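Local structure of diaminopimelate decarboxylase (Aquifex aeolicus, 2P3E) at residues B[15-20]-B[329-334]. The protein probably catalyses the decarboxylation of meso-diaminopimelate to L-lysine with pyridoxal 5'-phosphate as cofactor, the final step of lysine biosynthesis. Residues are numbered along the deposited sequence; the frame is centred on the assembly and turned at random.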
ATOM      1  N   ASP B  15      32.460 -14.360  10.177  1.00 28.70           N
ATOM      2  CA  ASP B  15      32.607 -14.436  11.645  1.00 28.35           C
ATOM      3  C   ASP B  15      31.293 -14.102  12.380  1.00 27.76           C
ATOM      4  O   ASP B  15      31.278 -13.327  13.336  1.00 28.14           O
ATOM      5  CB  ASP B  15      33.760 -13.526  12.112  1.00 28.63           C
ATOM      6  CG  ASP B  15      34.034 -13.628  13.606  0.30 28.82           C
ATOM      7  OD1 ASP B  15      33.971 -14.745  14.165  0.20 28.63           O
ATOM      8  OD2 ASP B  15      34.307 -12.576  14.220  0.50 30.63           O
ATOM      9  N   GLY B  16      30.193 -14.678  11.901  1.00 27.76           N
ATOM     10  CA  GLY B  16      28.872 -14.516  12.522  1.00 26.59           C
ATOM     11  C   GLY B  16      28.112 -13.259  12.112  1.00 26.22           C
ATOM     12  O   GLY B  16      27.006 -13.029  12.593  1.00 26.22           O
ATOM     13  N   GLU B  17      28.704 -12.449  11.232  1.00 25.84           N
ATOM     14  CA  GLU B  17      28.106 -11.173  10.793  1.00 25.25           C
ATOM     15  C   GLU B  17      27.739 -11.194   9.313  1.00 23.88           C
ATOM     16  O   GLU B  17      28.554 -11.578   8.467  1.00 24.01           O
ATOM     17  CB  GLU B  17      29.048  -9.996  11.069  1.00 25.05           C
ATOM     18  CG  GLU B  17      29.219  -9.644  12.555  1.00 26.13           C
ATOM     19  CD  GLU B  17      28.042  -8.865  13.147  1.00 27.70           C
ATOM     20  OE1 GLU B  17      27.083  -8.497  12.403  1.00 27.31           O
ATOM     21  OE2 GLU B  17      28.079  -8.611  14.370  0.40 25.47           O
ATOM     22  N   LEU B  18      26.520 -10.758   9.005  1.00 22.31           N
ATOM     23  CA  LEU B  18      26.032 -10.758   7.623  1.00 21.53           C
ATOM     24  C   LEU B  18      26.614  -9.583   6.835  1.00 20.92           C
ATOM     25  O   LEU B  18      26.607  -8.440   7.304  1.00 20.59           O
ATOM     26  CB  LEU B  18      24.485 -10.757   7.578  1.00 21.34           C
ATOM     27  CG  LEU B  18      23.837 -11.024   6.203  1.00 21.26           C
ATOM     28  CD1 LEU B  18      24.085 -12.443   5.714  1.00 19.73           C
ATOM     29  CD2 LEU B  18      22.329 -10.741   6.244  1.00 20.87           C
ATOM     30  N   PHE B  19      27.128  -9.887   5.647  1.00 20.85           N
ATOM     31  CA  PHE B  19      27.699  -8.907   4.731  1.00 20.90           C
ATOM     32  C   PHE B  19      26.997  -9.004   3.363  1.00 20.44           C
ATOM     33  O   PHE B  19      26.569 -10.085   2.961  1.00 19.91           O
ATOM     34  CB  PHE B  19      29.204  -9.152   4.525  1.00 21.38           C
ATOM     35  CG  PHE B  19      30.084  -8.646   5.652  1.00 20.49           C
ATOM     36  CD1 PHE B  19      30.811  -7.478   5.508  1.00 21.82           C
ATOM     37  CD2 PHE B  19      30.201  -9.352   6.841  1.00 21.78           C
ATOM     38  CE1 PHE B  19      31.634  -7.005   6.547  1.00 22.06           C
ATOM     39  CE2 PHE B  19      31.018  -8.888   7.897  1.00 21.24           C
ATOM     40  CZ  PHE B  19      31.729  -7.717   7.744  1.00 21.37           C
ATOM     41  N   ILE B  20      26.931  -7.880   2.654  1.00 20.26           N
ATOM     42  CA  ILE B  20      26.509  -7.854   1.244  1.00 20.61           C
ATOM     43  C   ILE B  20      27.515  -7.033   0.462  1.00 20.44           C
ATOM     44  O   ILE B  20      27.800  -5.895   0.825  1.00 21.41           O
ATOM     45  CB  ILE B  20      25.058  -7.281   1.070  1.00 20.78           C
ATOM     46  CG1 ILE B  20      24.592  -7.412  -0.393  1.00 20.79           C
ATOM     47  CG2 ILE B  20      24.959  -5.832   1.591  1.00 19.80           C
ATOM     48  CD1 ILE B  20      23.132  -7.082  -0.603  1.00 21.97           C
ATOM     49  N   ILE B 329      16.503 -13.928   8.089  1.00 15.27           N
ATOM     50  CA  ILE B 329      17.698 -14.417   8.761  1.00 16.55           C
ATOM     51  C   ILE B 329      18.244 -13.351   9.706  1.00 16.83           C
ATOM     52  O   ILE B 329      18.048 -12.142   9.464  1.00 16.65           O
ATOM     53  CB  ILE B 329      18.802 -14.832   7.744  1.00 15.85           C
ATOM     54  CG1 ILE B 329      19.249 -13.623   6.896  1.00 16.20           C
ATOM     55  CG2 ILE B 329      18.292 -15.987   6.881  1.00 18.10           C
ATOM     56  CD1 ILE B 329      20.381 -13.895   5.886  1.00 16.28           C
ATOM     57  N   PRO B 330      18.948 -13.782  10.773  1.00 17.66           N
ATOM     58  CA  PRO B 330      19.591 -12.798  11.642  1.00 17.62           C
ATOM     59  C   PRO B 330      20.831 -12.176  10.988  1.00 18.51           C
ATOM     60  O   PRO B 330      21.549 -12.832  10.206  1.00 18.71           O
ATOM     61  CB  PRO B 330      19.933 -13.613  12.897  1.00 17.97           C
ATOM     62  CG  PRO B 330      20.186 -15.019  12.370  1.00 17.44           C
ATOM     63  CD  PRO B 330      19.200 -15.173  11.227  1.00 18.01           C
ATOM     64  N   VAL B 331      21.042 -10.893  11.243  1.00 18.63           N
ATOM     65  CA  VAL B 331      22.244 -10.210  10.779  1.00 19.97           C
ATOM     66  C   VAL B 331      23.469 -10.737  11.575  1.00 22.16           C
ATOM     67  O   VAL B 331      24.578 -10.786  11.043  1.00 21.95           O
ATOM     68  CB  VAL B 331      22.075  -8.658  10.894  1.00 19.69           C
ATOM     69  CG1 VAL B 331      23.414  -7.899  10.759  1.00 19.40           C
ATOM     70  CG2 VAL B 331      21.039  -8.150   9.863  1.00 17.45           C
ATOM     71  N   GLU B 332      23.235 -11.124  12.834  1.00 24.34           N
ATOM     72  CA  GLU B 332      24.255 -11.777  13.678  1.00 27.56           C
ATOM     73  C   GLU B 332      23.820 -13.207  14.028  1.00 28.68           C
ATOM     74  O   GLU B 332      22.793 -13.399  14.683  1.00 28.47           O
ATOM     75  CB  GLU B 332      24.498 -10.986  14.980  1.00 27.73           C
ATOM     76  CG  GLU B 332      25.243  -9.659  14.844  0.40 30.08           C
ATOM     77  CD  GLU B 332      25.807  -9.125  16.177  1.00 32.90           C
ATOM     78  OE1 GLU B 332      25.644  -9.772  17.233  1.00 36.54           O
ATOM     79  OE2 GLU B 332      26.425  -8.037  16.183  1.00 36.21           O
ATOM     80  N   THR B 333      24.576 -14.208  13.570  1.00 30.93           N
ATOM     81  CA  THR B 333      24.402 -15.597  14.044  1.00 33.10           C
ATOM     82  C   THR B 333      25.155 -15.763  15.363  1.00 33.83           C
ATOM     83  O   THR B 333      26.323 -15.371  15.462  1.00 33.49           O
ATOM     84  CB  THR B 333      25.046 -16.654  13.123  1.00 33.55           C
ATOM     85  OG1 THR B 333      25.110 -16.214  11.762  1.00 36.40           O
ATOM     86  CG2 THR B 333      24.308 -18.011  13.222  1.00 34.72           C
ATOM     87  N   LYS B 334      24.508 -16.371  16.356  1.00 35.07           N
ATOM     88  CA  LYS B 334      25.109 -16.506  17.694  1.00 36.41           C
ATOM     89  C   LYS B 334      25.041 -17.905  18.313  1.00 36.88           C
ATOM     90  O   LYS B 334      25.093 -18.036  19.542  1.00 37.61           O
ATOM     91  CB  LYS B 334      24.478 -15.498  18.659  1.00 36.27           C
ATOM     92  CG  LYS B 334      25.051 -14.098  18.577  1.00 37.73           C
ATOM     93  CD  LYS B 334      24.269 -13.146  19.454  1.00 39.09           C
ATOM     94  CE  LYS B 334      24.885 -11.761  19.414  1.00 40.83           C
ATOM     95  NZ  LYS B 334      24.089 -10.795  20.227  1.00 41.31           N
TER
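Val331 O takes the backbone N-H of Leu18 in the plane of its carbonyl, N to O 2.8 Å, and also receives a longer CA-H...O contact from Glu17 (CA to O 3.6 Å). On the far side of the Glu17-Glu332 pair, Gly16 O likewise has two donors: Thr333 N at 2.9 Å, tilted 18° from the carbonyl plane, and a CA-H...O contact from Glu332 CA at 3.2 Å. Between these two bonds the side chains of Glu17 and Glu332 lie side by side, pointing the same way. The CB of Glu17 starts away from 329-334, but a bend at chi2 (-77°) swings CD back to 3.4 Å from Glu332 CG. The two carboxylate planes stand nearly perpendicular, 89° apart, with Glu17 OE2 just 2.5 Å from Glu332 OE2. Nearby positive charge probably offsets this closeness: Lys26 forms a salt bridge with Glu332 OE2, and Lys334 NZ another with Glu332 OE1, at 3.5 Å. An alanine in place of Glu332 would probably leave Lys26 without this carboxylate mate and the bent end of Glu17 freer to turn. On the buried side, Leu18 crosses Ile329 at about a right angle, CD2 to CD1 3.7 Å, with Tyr13 and Ala370 packed around them. The flanking backbone bonds make Glu17-Glu332 a non-hydrogen-bonded antiparallel pair, a single bridge joining strand 17-20 to the chain just after strand 328-330, in the beta-rich part of a fold-type III PLP-dependent decarboxylase, away from the cofactor site.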